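Local coordinates for response regulator receiver protein (Pseudoalteromonas atlantica T6c, PDB 3KTO) that probably serves as a CheY-like receiver domain in two-component signalling, with a likely role in regulating transcription, at residues A18-A21 with L22-L26; K63-S66 with G67-L70; L116-D119 with V120-I124. One frame throughout, in Å; residues are numbered along the deposited sequence.

From the N terminus, contact 1 comes first, on helix 16-26, which follows strand 8-12; contact 2 lies at the end of the loop after strand 51-57, where helix 66-76 starts; contact 3 lies in the last helix, 113-127. Each is a stretch of consecutive residues, so none closes a long loop, and they run in series without nesting or crossing. Contacts 1 and 3 touch: Leu22 and Leu25 pack on Leu116, Leu25 also on Val117, and Leu26 on Val120, joining the first and last helices of the receiver domain. Contact 2 stands apart, its centre about 22 Å from that of contact 3, across the centre of the chain.

Contact 1 (A18-A21 with L22-L26); sequences ARAA and LSKLL
Ala18 and Leu22 meet through the backbone: Leu22 N donates to Ala18 O over 2.8 Å, and the CB of Leu22 rests against the same oxygen. The Ala18 methyl itself belongs to the inner side of helix 16-26, near Asp13. Next comes Arg19, whose carbonyl is gripped twice by one residue. Ser23 N reaches Arg19 O over 3.1 Å from well above the carbonyl plane, and Ser23 OG donates to Arg19 O at 2.6 Å from closer to that plane. The hydroxyl gets there because OG stands beside its own backbone N, opposite the carbonyl carbon (chi1 -66°), facing back down the helix. The guanidinium of Arg19 leads elsewhere, with NH1 bonded to Asp13 O. Replacing Ser23 by an alanine would probably leave Arg19 O with the single, off-plane bond from the main-chain N, the short hydroxyl bond lost.

Ala20 O takes Lys24 N at 3.1 Å, and the lysine chain, bent at chi3 (-74°), folds back so that CE lies 3.2 Å from Ala20 O, along the outer side of the helix. Ala21 finishes the run: its O accepts from Leu25 N at 3.1 Å, and the residue packs against Glu61 of the second subunit. With Leu22, Leu25 and Leu26 turned to helix 113-127 and strand 51-57, the chemistry is that of an amphipathic helix, apolar on its inner face, with Lys24 on its exposed side and Ser23 spending its hydroxyl on the helix's own backbone.

Contact 2 (K63-S66 with G67-L70); sequences KKDS and GIEL
Asp65 O accepts from Glu69 N at 2.9 Å, and with this the first turn of helix 66-76 is made. One residue on, Leu70 N donates to Ser66 O over 3.0 Å. Ser66 O has a second donor as well: a water at 2.9 Å, which also donates to Glu69 OE1 at 3.0 Å and so ties the exposed carboxylate to the backbone one turn back. Glu69 runs out with CG opposite its backbone N (chi1 -176°) and the chain extended, which carries OE1 to that water.

The chain enters the helix through a type II beta turn, Lys63 to Ser66, closed by Ser66 N to Lys63 O at 3.0 Å. Ser66 holds OG between its backbone N and carbonyl carbon (chi1 61°); there OG is hydrogen-bonded to Leu60 O and has Lys63 O within reach as well, 2.9 Å from Ser66 OG. Asp65 fills the third position of the turn with a positive phi (63°). Although it is the N-cap residue, its carboxylate makes no capping bond: OD1 is taken by Thr94 OG1 and OD2 by a salt bridge to Arg97, while Asp65 N donates to His59 ND1. The side chain runs alongside that of Ile68, both pointing the same way, with Asp65 OD1 3.8 Å from Ile68 CD1.

Helix 92-100 flanks this helix start on the Asp65 and Ile68 side, where Ile68 also packs on Ala98, and Lys64 reaches Asp91, just ahead of that helix, in a salt bridge. Gly67 is hydrogen-bonded through its backbone to Ala58, just past strand 51-57, Leu70 turns to Met43, after helix 39-42, and Phe111 and Ile112 of the third subunit lie against Lys63 and Lys64.

Contact 3 (L116-D119 with V120-I124); sequences LVHD and VQQII
Leu116 lays its CD1 branch 4.1 Å from CG2 of Val120, one turn ahead, the two side chains lying next to each other and pointing the same way. Val120 holds CG2 beside its own backbone N, which also brings that methyl within 3.4 Å of Leu116 O. This oxygen already takes the 3.0 Å bond from Val120 N, so one valine covers the carbonyl it binds. Val117 O accepts from Gln121 N at 2.9 Å.

On the outer side, His118 carries its ring outward with CG opposite the backbone N (chi1 180°), and Gln122 extends from the next turn. His118 CE1 comes 3.6 Å from Gln122 OE1; the ring and amide planes stand 82° apart, and the oxygen approaches the ring obliquely. The two backbones are joined by Gln122 N to His118 O at 3.0 Å.

This helix, 113-127, is the last of the CheY-like receiver fold, a parallel sheet of strand order 2-1-3-4-5 with helices on both faces. It lies beside helix 16-26 and against the sheet, where Leu116 meets Ile107 and Val120 meets Ile84.

Asp119 and Ile123 also face this sheet, along strands 83-87 and 105-108. Ile123 N donates to Asp119 O across 3.3 Å, and CG1 of Ile123 covers the same oxygen at 3.4 Å before the side chain passes on to Ile84 and Pro82. The Asp119 carboxylate sets OD1 at the edge of the His118 ring, in its plane, whereas OD2 lies close to Asp105 OD2, a pairing of acids that would probably favour a proton on one of them.

Contact 1 (A18-A21 with L22-L26)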
# COMPACT_ATOMS: atom_id res chain seq x y z
N ALA A 18 -6.35 -7.66 -2.99
CA ALA A 18 -7.19 -7.90 -1.83
C ALA A 18 -8.38 -8.78 -2.20
O ALA A 18 -8.64 -9.78 -1.55
CB ALA A 18 -7.66 -6.58 -1.25
N ARG A 19 -9.11 -8.40 -3.25
CA ARG A 19 -10.26 -9.18 -3.68
C ARG A 19 -9.81 -10.61 -3.99
O ARG A 19 -10.49 -11.57 -3.66
CB ARG A 19 -10.90 -8.55 -4.92
CG ARG A 19 -11.39 -7.12 -4.71
CD ARG A 19 -12.35 -6.68 -5.79
NE ARG A 19 -11.74 -6.56 -7.12
CZ ARG A 19 -11.04 -5.51 -7.53
NH1 ARG A 19 -10.83 -4.48 -6.73
NH2 ARG A 19 -10.57 -5.48 -8.77
N ALA A 20 -8.65 -10.73 -4.63
CA ALA A 20 -8.12 -12.05 -4.97
C ALA A 20 -7.80 -12.84 -3.70
O ALA A 20 -8.34 -13.93 -3.48
CB ALA A 20 -6.87 -11.90 -5.83
N ALA A 21 -6.93 -12.28 -2.87
CA ALA A 21 -6.51 -12.92 -1.62
C ALA A 21 -7.65 -13.25 -0.67
O ALA A 21 -7.69 -14.35 -0.11
CB ALA A 21 -5.49 -12.04 -0.92
N LEU A 22 -8.56 -12.31 -0.47
CA LEU A 22 -9.68 -12.53 0.43
C LEU A 22 -10.60 -13.62 -0.10
O LEU A 22 -11.09 -14.45 0.66
CB LEU A 22 -10.47 -11.23 0.62
CG LEU A 22 -10.76 -10.88 2.08
CD1 LEU A 22 -9.43 -10.81 2.83
CD2 LEU A 22 -11.49 -9.54 2.18
N SER A 23 -10.83 -13.63 -1.41
CA SER A 23 -11.69 -14.63 -2.00
C SER A 23 -11.13 -16.03 -1.80
O SER A 23 -11.86 -16.97 -1.47
CB SER A 23 -11.89 -14.35 -3.49
OG SER A 23 -12.60 -13.14 -3.67
N LYS A 24 -9.82 -16.17 -1.99
CA LYS A 24 -9.15 -17.46 -1.82
C LYS A 24 -9.27 -17.95 -0.38
O LYS A 24 -9.64 -19.10 -0.13
CB LYS A 24 -7.68 -17.35 -2.23
CG LYS A 24 -7.47 -17.31 -3.73
CD LYS A 24 -6.02 -17.02 -4.12
CE LYS A 24 -5.65 -15.55 -3.89
NZ LYS A 24 -4.29 -15.20 -4.40
N LEU A 25 -8.94 -17.08 0.56
CA LEU A 25 -9.02 -17.41 1.97
C LEU A 25 -10.40 -17.83 2.47
O LEU A 25 -10.51 -18.67 3.36
CB LEU A 25 -8.55 -16.21 2.81
CG LEU A 25 -8.73 -16.35 4.32
CD1 LEU A 25 -7.81 -17.43 4.86
CD2 LEU A 25 -8.44 -15.02 4.99
N LEU A 26 -11.46 -17.27 1.90
CA LEU A 26 -12.81 -17.58 2.35
C LEU A 26 -13.57 -18.58 1.50
O LEU A 26 -14.66 -19.01 1.88
CB LEU A 26 -13.62 -16.29 2.45
CG LEU A 26 -13.09 -15.18 3.36
CD1 LEU A 26 -13.94 -13.93 3.17
CD2 LEU A 26 -13.11 -15.65 4.81

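Contact 2 (K63-S66 with G67-L70)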
# COMPACT_ATOMS: atom_id res chain seq x y z
N LYS A 63 -9.94 7.40 -0.96
CA LYS A 63 -10.82 8.48 -0.51
C LYS A 63 -11.12 8.13 0.95
O LYS A 63 -11.88 7.22 1.23
CB LYS A 63 -12.12 8.51 -1.31
CG LYS A 63 -12.00 9.19 -2.67
CD LYS A 63 -11.12 8.41 -3.63
CE LYS A 63 -10.92 9.20 -4.92
NZ LYS A 63 -12.21 9.72 -5.46
N LYS A 64 -10.50 8.86 1.87
CA LYS A 64 -10.66 8.58 3.29
C LYS A 64 -12.09 8.38 3.73
O LYS A 64 -12.95 9.19 3.42
CB LYS A 64 -10.02 9.69 4.13
CG LYS A 64 -9.86 9.31 5.59
CD LYS A 64 -9.17 10.41 6.37
CE LYS A 64 -8.81 9.96 7.78
NZ LYS A 64 -8.23 11.09 8.57
N ASP A 65 -12.32 7.28 4.43
CA ASP A 65 -13.63 6.95 4.97
C ASP A 65 -14.75 6.72 3.95
O ASP A 65 -15.89 6.53 4.36
CB ASP A 65 -14.09 8.05 5.94
CG ASP A 65 -13.28 8.08 7.23
OD1 ASP A 65 -12.45 7.17 7.45
OD2 ASP A 65 -13.48 9.03 8.02
N SER A 66 -14.45 6.70 2.65
CA SER A 66 -15.52 6.50 1.66
C SER A 66 -16.24 5.16 1.82
O SER A 66 -17.43 5.06 1.53
CB SER A 66 -14.99 6.67 0.23
OG SER A 66 -13.97 5.74 -0.10
N GLY A 67 -15.54 4.14 2.29
CA GLY A 67 -16.17 2.85 2.50
C GLY A 67 -17.16 2.92 3.65
O GLY A 67 -18.24 2.34 3.59
N ILE A 68 -16.79 3.65 4.70
CA ILE A 68 -17.66 3.81 5.87
C ILE A 68 -18.88 4.64 5.46
O ILE A 68 -19.99 4.37 5.90
CB ILE A 68 -16.89 4.50 7.02
CG1 ILE A 68 -15.74 3.61 7.46
CG2 ILE A 68 -17.83 4.76 8.20
CD1 ILE A 68 -14.72 4.30 8.37
N GLU A 69 -18.67 5.62 4.60
CA GLU A 69 -19.77 6.45 4.12
C GLU A 69 -20.76 5.52 3.39
O GLU A 69 -21.98 5.63 3.54
CB GLU A 69 -19.23 7.52 3.17
CG GLU A 69 -20.25 8.51 2.66
CD GLU A 69 -19.62 9.56 1.77
OE1 GLU A 69 -18.96 9.19 0.79
OE2 GLU A 69 -19.79 10.77 2.06
N LEU A 70 -20.23 4.59 2.61
CA LEU A 70 -21.07 3.63 1.91
C LEU A 70 -21.91 2.88 2.93
O LEU A 70 -23.12 2.73 2.76
CB LEU A 70 -20.22 2.64 1.11
CG LEU A 70 -20.96 1.45 0.48
CD1 LEU A 70 -22.07 1.93 -0.46
CD2 LEU A 70 -19.96 0.60 -0.27
O HOH W 1 -18.85 6.47 -0.52

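Contact 3 (L116-D119 with V120-I124)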
# COMPACT_ATOMS: atom_id res chain seq x y z
N LEU A 116 -10.32 -12.79 10.50
CA LEU A 116 -11.27 -12.60 9.41
C LEU A 116 -12.14 -13.84 9.24
O LEU A 116 -13.36 -13.73 9.17
CB LEU A 116 -10.53 -12.31 8.11
CG LEU A 116 -11.45 -12.24 6.88
CD1 LEU A 116 -12.38 -11.04 7.00
CD2 LEU A 116 -10.60 -12.15 5.62
N VAL A 117 -11.52 -15.01 9.19
CA VAL A 117 -12.28 -16.24 9.01
C VAL A 117 -13.34 -16.37 10.09
O VAL A 117 -14.50 -16.66 9.81
CB VAL A 117 -11.33 -17.48 9.01
CG1 VAL A 117 -12.14 -18.77 8.92
CG2 VAL A 117 -10.38 -17.39 7.84
N HIS A 118 -12.95 -16.10 11.33
CA HIS A 118 -13.87 -16.18 12.45
C HIS A 118 -15.05 -15.21 12.30
O HIS A 118 -16.20 -15.59 12.48
CB HIS A 118 -13.13 -15.90 13.76
CG HIS A 118 -14.01 -15.95 14.97
ND1 HIS A 118 -14.80 -14.89 15.36
CD2 HIS A 118 -14.27 -16.95 15.84
CE1 HIS A 118 -15.51 -15.24 16.42
NE2 HIS A 118 -15.21 -16.49 16.73
N ASP A 119 -14.75 -13.96 11.96
CA ASP A 119 -15.80 -12.95 11.78
C ASP A 119 -16.81 -13.35 10.73
O ASP A 119 -18.02 -13.14 10.89
CB ASP A 119 -15.20 -11.60 11.39
CG ASP A 119 -14.52 -10.91 12.55
OD1 ASP A 119 -14.70 -11.35 13.70
OD2 ASP A 119 -13.81 -9.90 12.31
N VAL A 120 -16.33 -13.92 9.63
CA VAL A 120 -17.20 -14.35 8.55
C VAL A 120 -18.05 -15.56 8.95
O VAL A 120 -19.24 -15.61 8.67
CB VAL A 120 -16.39 -14.67 7.29
CG1 VAL A 120 -17.30 -15.26 6.22
CG2 VAL A 120 -15.73 -13.39 6.77
N GLN A 121 -17.42 -16.54 9.61
CA GLN A 121 -18.15 -17.73 10.04
C GLN A 121 -19.28 -17.32 10.98
O GLN A 121 -20.39 -17.87 10.93
CB GLN A 121 -17.20 -18.69 10.77
CG GLN A 121 -17.80 -20.06 11.04
CD GLN A 121 -18.04 -20.84 9.75
OE1 GLN A 121 -19.18 -21.01 9.32
NE2 GLN A 121 -16.96 -21.32 9.15
N GLN A 122 -19.00 -16.34 11.83
CA GLN A 122 -20.00 -15.85 12.77
C GLN A 122 -21.22 -15.31 12.02
O GLN A 122 -22.36 -15.57 12.39
CB GLN A 122 -19.39 -14.75 13.65
CG GLN A 122 -20.34 -14.22 14.71
CD GLN A 122 -19.67 -13.25 15.68
OE1 GLN A 122 -18.74 -13.63 16.40
NE2 GLN A 122 -20.13 -12.01 15.69
N ILE A 123 -20.97 -14.55 10.95
CA ILE A 123 -22.04 -14.00 10.14
C ILE A 123 -22.82 -15.14 9.47
O ILE A 123 -24.04 -15.11 9.38
CB ILE A 123 -21.48 -13.06 9.04
CG1 ILE A 123 -20.89 -11.81 9.70
CG2 ILE A 123 -22.58 -12.69 8.05
CD1 ILE A 123 -20.15 -10.90 8.73
N ILE A 124 -22.08 -16.15 9.01
CA ILE A 124 -22.69 -17.31 8.38
C ILE A 124 -23.63 -18.02 9.35
O ILE A 124 -24.78 -18.30 9.01
CB ILE A 124 -21.60 -18.31 7.91
CG1 ILE A 124 -20.82 -17.72 6.73
CG2 ILE A 124 -22.23 -19.65 7.51
CD1 ILE A 124 -19.62 -18.53 6.32